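Local coordinates for protein 2',5'-phosphodiesterase 12 (Homo sapiens, PDB 4Z0V) that belongs to the endonuclease/exonuclease/phosphatase family of DNase I-like folds, with an additional N-terminal domain and a magnesium ion in its model, at residues Gly335-Val340 with Tyr393-Leu398; Tyr296-Gln301 with Phe328-Ser333. All blocks are in the same frame, centred on the assembly; numbering follows the deposited sequence.

In the fold
Both contacts belong to the endonuclease/exonuclease/phosphatase part of the chain, on the same side of the chain's centre and with their own centres about 10 Å apart. Interaction 2 closes before interaction 1 opens: helix 295-316 leads into strand 322-327, the loop 328-333 follows, helix 335-342 comes next, and strand 387-397 then pairs antiparallel with 322-327. Interaction 2 sets the loop against the first helix; interaction 1 lays the second helix over the sheet. They meet where Tyr393 OH bonds to Ser330 O at 2.7 Å, so the sheet also holds the loop, whose Asn329 side chain lies about 7 Å from the magnesium ion.

Interaction 1 of 2, residues Gly335-Val340 with Tyr393-Leu398; sequences GMYHFV and YIFIDL
With CG of Tyr337 turned anti to the backbone N (chi1 -172°) and CG of Tyr393 and Phe395 each anti to the carbonyl carbon, three rings gather between helix 335-342 and strand 387-397. This is helix-on-sheet packing in the DNase I-like fold, the segment axes 12.1 Å apart and running in roughly the same direction, and all four residues that carry it are buried. Tyr337 and Tyr393 cross at about a right angle as side chains, yet their ring planes are inclined by only 38°, an oblique pairing. Tyr337 CD1 lies over one face of the Tyr393 ring, and Tyr337 CE1 comes to 3.4 Å from Tyr393 CE1. The same Tyr337 CE1 meets the rim of Phe395 in the plane of that ring, 3.9 Å from Phe395 CE1, so this one carbon touches both strand residues. Phe395 is sandwiched: Tyr393 CB sits over one face toward the rim, while Val340 CG1 covers the opposite face, over its centre. Beyond the segments, the ring of Phe328 makes an edge-to-face pair with Phe395. Tyr393 OH has Ser330 O as its partner, whereas Tyr337 OH has a weak hydrogen bond to Glu377. Met336, Phe339 and Val340 also touch Met302 of helix 295-316, so helix 335-342 packs against both that helix and the strand. Val340 CG1 makes a CH-pi contact, 3.7 Å from the centroid of Phe395 and 11° off the ring normal.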
loop_
_atom_site.group_PDB
_atom_site.type_symbol
_atom_site.label_atom_id
_atom_site.label_comp_id
_atom_site.label_asym_id
_atom_site.label_seq_id
_atom_site.Cartn_x
_atom_site.Cartn_y
_atom_site.Cartn_z
ATOM N N GLY A 335 -9.261 -2.925 -22.590
ATOM C CA GLY A 335 -9.354 -1.594 -23.159
ATOM C C GLY A 335 -8.693 -0.603 -22.222
ATOM O O GLY A 335 -7.989 0.284 -22.670
ATOM N N MET A 336 -8.892 -0.754 -20.904
ATOM C CA MET A 336 -8.280 0.194 -19.974
ATOM C C MET A 336 -6.756 0.136 -20.090
ATOM O O MET A 336 -6.125 1.176 -20.222
ATOM C CB MET A 336 -8.744 -0.019 -18.523
ATOM C CG MET A 336 -8.299 1.135 -17.590
ATOM S SD MET A 336 -7.555 0.515 -16.063
ATOM C CE MET A 336 -5.974 -0.189 -16.676
ATOM N N TYR A 337 -6.171 -1.061 -20.134
ATOM C CA TYR A 337 -4.717 -1.161 -20.233
ATOM C C TYR A 337 -4.204 -0.564 -21.565
ATOM O O TYR A 337 -3.186 0.129 -21.575
ATOM C CB TYR A 337 -4.262 -2.606 -20.078
ATOM C CG TYR A 337 -2.759 -2.726 -19.989
ATOM C CD1 TYR A 337 -2.088 -2.497 -18.785
ATOM C CD2 TYR A 337 -2.001 -3.070 -21.104
ATOM C CE1 TYR A 337 -0.698 -2.608 -18.701
ATOM C CE2 TYR A 337 -0.617 -3.209 -21.024
ATOM C CZ TYR A 337 0.030 -2.966 -19.825
ATOM O OH TYR A 337 1.395 -3.083 -19.761
ATOM N N HIS A 338 -4.862 -0.894 -22.686
ATOM C CA HIS A 338 -4.477 -0.361 -24.009
ATOM C C HIS A 338 -4.493 1.202 -23.992
ATOM O O HIS A 338 -3.559 1.863 -24.475
ATOM C CB HIS A 338 -5.465 -0.904 -25.057
ATOM C CG HIS A 338 -5.246 -0.355 -26.431
ATOM N ND1 HIS A 338 -4.468 -1.025 -27.360
ATOM C CD2 HIS A 338 -5.682 0.805 -26.976
ATOM C CE1 HIS A 338 -4.476 -0.261 -28.446
ATOM N NE2 HIS A 338 -5.183 0.858 -28.256
ATOM N N PHE A 339 -5.539 1.769 -23.429
ATOM C CA PHE A 339 -5.721 3.214 -23.316
ATOM C C PHE A 339 -4.535 3.842 -22.549
ATOM O O PHE A 339 -3.932 4.792 -23.027
ATOM C CB PHE A 339 -7.067 3.526 -22.636
ATOM C CG PHE A 339 -7.301 4.994 -22.311
ATOM C CD1 PHE A 339 -7.250 5.965 -23.307
ATOM C CD2 PHE A 339 -7.562 5.401 -21.005
ATOM C CE1 PHE A 339 -7.481 7.313 -23.006
ATOM C CE2 PHE A 339 -7.786 6.747 -20.703
ATOM C CZ PHE A 339 -7.736 7.699 -21.705
ATOM N N VAL A 340 -4.122 3.228 -21.419
ATOM C CA VAL A 340 -3.024 3.770 -20.610
ATOM C C VAL A 340 -1.724 3.790 -21.415
ATOM O O VAL A 340 -1.067 4.829 -21.494
ATOM C CB VAL A 340 -2.842 2.993 -19.270
ATOM C CG1 VAL A 340 -1.601 3.483 -18.510
ATOM C CG2 VAL A 340 -4.084 3.103 -18.391
ATOM N N TYR A 393 -0.603 -2.444 -11.148
ATOM C CA TYR A 393 0.478 -1.848 -11.937
ATOM C C TYR A 393 1.129 -0.684 -11.232
ATOM O O TYR A 393 0.490 -0.014 -10.418
ATOM C CB TYR A 393 -0.044 -1.349 -13.293
ATOM C CG TYR A 393 -0.769 -2.398 -14.112
ATOM C CD1 TYR A 393 -0.070 -3.257 -14.956
ATOM C CD2 TYR A 393 -2.151 -2.535 -14.036
ATOM C CE1 TYR A 393 -0.729 -4.261 -15.673
ATOM C CE2 TYR A 393 -2.820 -3.541 -14.734
ATOM C CZ TYR A 393 -2.105 -4.387 -15.569
ATOM O OH TYR A 393 -2.766 -5.387 -16.242
ATOM N N ILE A 394 2.400 -0.427 -11.563
ATOM C CA ILE A 394 3.096 0.798 -11.169
ATOM C C ILE A 394 3.332 1.501 -12.500
ATOM O O ILE A 394 4.214 1.072 -13.233
ATOM C CB ILE A 394 4.391 0.582 -10.365
ATOM C CG1 ILE A 394 4.084 -0.083 -8.988
ATOM C CG2 ILE A 394 5.140 1.932 -10.174
ATOM C CD1 ILE A 394 5.362 -0.694 -8.296
ATOM N N PHE A 395 2.513 2.477 -12.850
ATOM C CA PHE A 395 2.683 3.176 -14.131
ATOM C C PHE A 395 3.617 4.346 -13.932
ATOM O O PHE A 395 3.411 5.160 -13.012
ATOM C CB PHE A 395 1.349 3.643 -14.699
ATOM C CG PHE A 395 0.447 2.529 -15.183
ATOM C CD1 PHE A 395 0.819 1.724 -16.262
ATOM C CD2 PHE A 395 -0.801 2.325 -14.607
ATOM C CE1 PHE A 395 -0.015 0.690 -16.703
ATOM C CE2 PHE A 395 -1.653 1.316 -15.081
ATOM C CZ PHE A 395 -1.260 0.519 -16.135
ATOM N N ILE A 396 4.659 4.436 -14.788
ATOM C CA ILE A 396 5.648 5.510 -14.611
ATOM C C ILE A 396 5.709 6.422 -15.810
ATOM O O ILE A 396 5.565 5.981 -16.937
ATOM C CB ILE A 396 7.054 4.978 -14.275
ATOM C CG1 ILE A 396 7.647 4.133 -15.439
ATOM C CG2 ILE A 396 7.046 4.190 -12.941
ATOM C CD1 ILE A 396 9.122 3.879 -15.363
ATOM N N ASP A 397 5.922 7.697 -15.542
ATOM C CA ASP A 397 6.079 8.734 -16.560
ATOM C C ASP A 397 7.429 8.562 -17.246
ATOM O O ASP A 397 8.469 8.880 -16.659
ATOM C CB ASP A 397 6.013 10.100 -15.859
ATOM C CG ASP A 397 6.030 11.303 -16.762
ATOM O OD1 ASP A 397 6.269 11.131 -17.989
ATOM O OD2 ASP A 397 5.788 12.418 -16.256
ATOM N N LEU A 398 7.423 8.085 -18.499
ATOM C CA LEU A 398 8.659 7.891 -19.262
ATOM C C LEU A 398 9.408 9.197 -19.563
ATOM O O LEU A 398 10.586 9.142 -19.909
ATOM C CB LEU A 398 8.377 7.179 -20.585
ATOM C CG LEU A 398 8.021 5.707 -20.454
ATOM C CD1 LEU A 398 7.420 5.194 -21.740
ATOM C CD2 LEU A 398 9.213 4.876 -19.942
#

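Interaction 2 of 2, residues Tyr296-Gln301 with Phe328-Ser333; sequences YIRLIQ and FNSTPS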
loop_
_atom_site.group_PDB
_atom_site.type_symbol
_atom_site.label_atom_id
_atom_site.label_comp_id
_atom_site.label_asym_id
_atom_site.label_seq_id
_atom_site.Cartn_x
_atom_site.Cartn_y
_atom_site.Cartn_z
ATOM N N TYR A 296 -16.039 -1.051 -19.168
ATOM C CA TYR A 296 -16.324 0.326 -19.601
ATOM C C TYR A 296 -16.221 1.290 -18.414
ATOM O O TYR A 296 -15.877 2.453 -18.600
ATOM C CB TYR A 296 -17.701 0.465 -20.302
ATOM C CG TYR A 296 -18.908 0.455 -19.384
ATOM C CD1 TYR A 296 -19.379 1.630 -18.803
ATOM C CD2 TYR A 296 -19.619 -0.717 -19.148
ATOM C CE1 TYR A 296 -20.500 1.630 -17.974
ATOM C CE2 TYR A 296 -20.734 -0.732 -18.309
ATOM C CZ TYR A 296 -21.175 0.446 -17.731
ATOM O OH TYR A 296 -22.288 0.437 -16.923
ATOM N N ILE A 297 -16.578 0.814 -17.216
ATOM C CA ILE A 297 -16.536 1.645 -15.997
ATOM C C ILE A 297 -15.079 2.006 -15.700
ATOM O O ILE A 297 -14.790 3.163 -15.423
ATOM C CB ILE A 297 -17.215 0.944 -14.808
ATOM C CG1 ILE A 297 -18.748 0.850 -15.055
ATOM C CG2 ILE A 297 -16.914 1.702 -13.476
ATOM C CD1 ILE A 297 -19.492 -0.061 -14.160
ATOM N N ARG A 298 -14.169 1.016 -15.791
ATOM C CA ARG A 298 -12.748 1.223 -15.521
ATOM C C ARG A 298 -12.135 2.175 -16.557
ATOM O O ARG A 298 -11.298 3.006 -16.200
ATOM C CB ARG A 298 -12.024 -0.128 -15.464
ATOM C CG ARG A 298 -12.421 -0.884 -14.185
ATOM C CD ARG A 298 -11.605 -2.155 -14.039
ATOM N NE ARG A 298 -12.093 -3.225 -14.919
ATOM C CZ ARG A 298 -13.061 -4.074 -14.593
ATOM N NH1 ARG A 298 -13.410 -5.048 -15.429
ATOM N NH2 ARG A 298 -13.688 -3.957 -13.431
ATOM N N LEU A 299 -12.583 2.099 -17.818
ATOM C CA LEU A 299 -12.120 3.028 -18.847
ATOM C C LEU A 299 -12.505 4.463 -18.485
ATOM O O LEU A 299 -11.673 5.380 -18.594
ATOM C CB LEU A 299 -12.720 2.647 -20.210
ATOM C CG LEU A 299 -11.842 1.700 -21.021
ATOM C CD1 LEU A 299 -12.674 0.940 -22.083
ATOM C CD2 LEU A 299 -10.693 2.494 -21.704
ATOM N N ILE A 300 -13.758 4.659 -18.059
ATOM C CA ILE A 300 -14.223 6.016 -17.740
ATOM C C ILE A 300 -13.517 6.491 -16.471
ATOM O O ILE A 300 -13.061 7.639 -16.430
ATOM C CB ILE A 300 -15.764 6.122 -17.673
ATOM C CG1 ILE A 300 -16.359 5.965 -19.112
ATOM C CG2 ILE A 300 -16.212 7.475 -17.068
ATOM C CD1 ILE A 300 -17.679 5.427 -19.116
ATOM N N GLN A 301 -13.355 5.603 -15.477
ATOM C CA GLN A 301 -12.635 5.999 -14.248
ATOM C C GLN A 301 -11.181 6.406 -14.564
ATOM O O GLN A 301 -10.700 7.444 -14.070
ATOM C CB GLN A 301 -12.666 4.880 -13.202
ATOM C CG GLN A 301 -14.041 4.640 -12.640
ATOM C CD GLN A 301 -14.090 3.634 -11.518
ATOM O OE1 GLN A 301 -13.321 2.658 -11.480
ATOM N NE2 GLN A 301 -15.114 3.757 -10.666
ATOM N N PHE A 328 -5.866 -1.852 -10.480
ATOM C CA PHE A 328 -6.709 -1.354 -11.552
ATOM C C PHE A 328 -7.789 -2.347 -11.951
ATOM O O PHE A 328 -8.603 -2.018 -12.807
ATOM C CB PHE A 328 -5.836 -1.000 -12.760
ATOM C CG PHE A 328 -4.898 0.142 -12.446
ATOM C CD1 PHE A 328 -3.643 -0.100 -11.894
ATOM C CD2 PHE A 328 -5.286 1.462 -12.655
ATOM C CE1 PHE A 328 -2.776 0.967 -11.589
ATOM C CE2 PHE A 328 -4.437 2.521 -12.290
ATOM C CZ PHE A 328 -3.191 2.259 -11.769
ATOM N N ASN A 329 -7.807 -3.548 -11.342
ATOM C CA ASN A 329 -8.791 -4.614 -11.667
ATOM C C ASN A 329 -8.922 -4.795 -13.199
ATOM O O ASN A 329 -10.018 -5.056 -13.713
ATOM C CB ASN A 329 -10.149 -4.253 -11.035
ATOM C CG ASN A 329 -10.233 -4.720 -9.608
ATOM O OD1 ASN A 329 -10.064 -5.906 -9.338
ATOM N ND2 ASN A 329 -10.592 -3.832 -8.672
ATOM N N SER A 330 -7.777 -4.662 -13.906
ATOM C CA SER A 330 -7.705 -4.752 -15.375
ATOM C C SER A 330 -6.494 -5.518 -15.786
ATOM O O SER A 330 -5.373 -5.129 -15.450
ATOM C CB SER A 330 -7.644 -3.367 -16.016
ATOM O OG SER A 330 -8.583 -2.456 -15.474
ATOM N N THR A 331 -6.697 -6.553 -16.602
ATOM C CA THR A 331 -5.552 -7.311 -17.095
ATOM C C THR A 331 -4.929 -6.614 -18.325
ATOM O O THR A 331 -5.565 -5.726 -18.887
ATOM C CB THR A 331 -5.953 -8.752 -17.431
ATOM O OG1 THR A 331 -6.779 -8.737 -18.603
ATOM C CG2 THR A 331 -6.588 -9.493 -16.245
ATOM N N PRO A 332 -3.723 -7.018 -18.794
ATOM C CA PRO A 332 -3.108 -6.309 -19.946
ATOM C C PRO A 332 -3.838 -6.445 -21.286
ATOM O O PRO A 332 -3.526 -5.694 -22.210
ATOM C CB PRO A 332 -1.707 -6.930 -20.038
ATOM C CG PRO A 332 -1.443 -7.466 -18.626
ATOM C CD PRO A 332 -2.776 -7.994 -18.207
ATOM N N SER A 333 -4.830 -7.329 -21.396
ATOM C CA SER A 333 -5.551 -7.476 -22.667
ATOM C C SER A 333 -6.759 -6.528 -22.761
ATOM O O SER A 333 -7.413 -6.495 -23.800
ATOM C CB SER A 333 -6.012 -8.924 -22.847
ATOM O OG SER A 333 -6.842 -9.322 -21.772
HETATM O O HOH W 1 -10.670 -3.253 -17.498
#
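Arg298, on helix 295-316, lays one face of its guanidinium over the backbone oxygen of Asn329 in the loop that joins strand 322-327 to helix 335-342 of the DNase I-like fold. A bend at chi3 (-78°) folds the chain so that CD and NE both lie against the loop. Asn329 O stands 3.0 Å from Arg298 NE, but above the guanidinium plane, and the angle is too poor for a hydrogen bond; a bound glycerol, probably from the crystallisation liquor, does bond to this oxygen. NE instead points its N-H at water 1, which lies in the guanidinium plane at 2.9 Å from Arg298 NE. That water in turn donates to Ser330 OG, completing a bridge between helix and loop. The far end of the arginine is held by His291 O and Tyr289 O, both bonded to NH2, which should restrain the guanidinium's rotation. Alongside, Arg298 CD packs 3.2 Å from Phe328 O and 3.9 Å from Asn329 CB, while the amide of Asn329 reaches Leu288 O through ND2. Ser330 OG tightens the loop by donating to Phe328 O at 2.7 Å, from above the carbonyl plane.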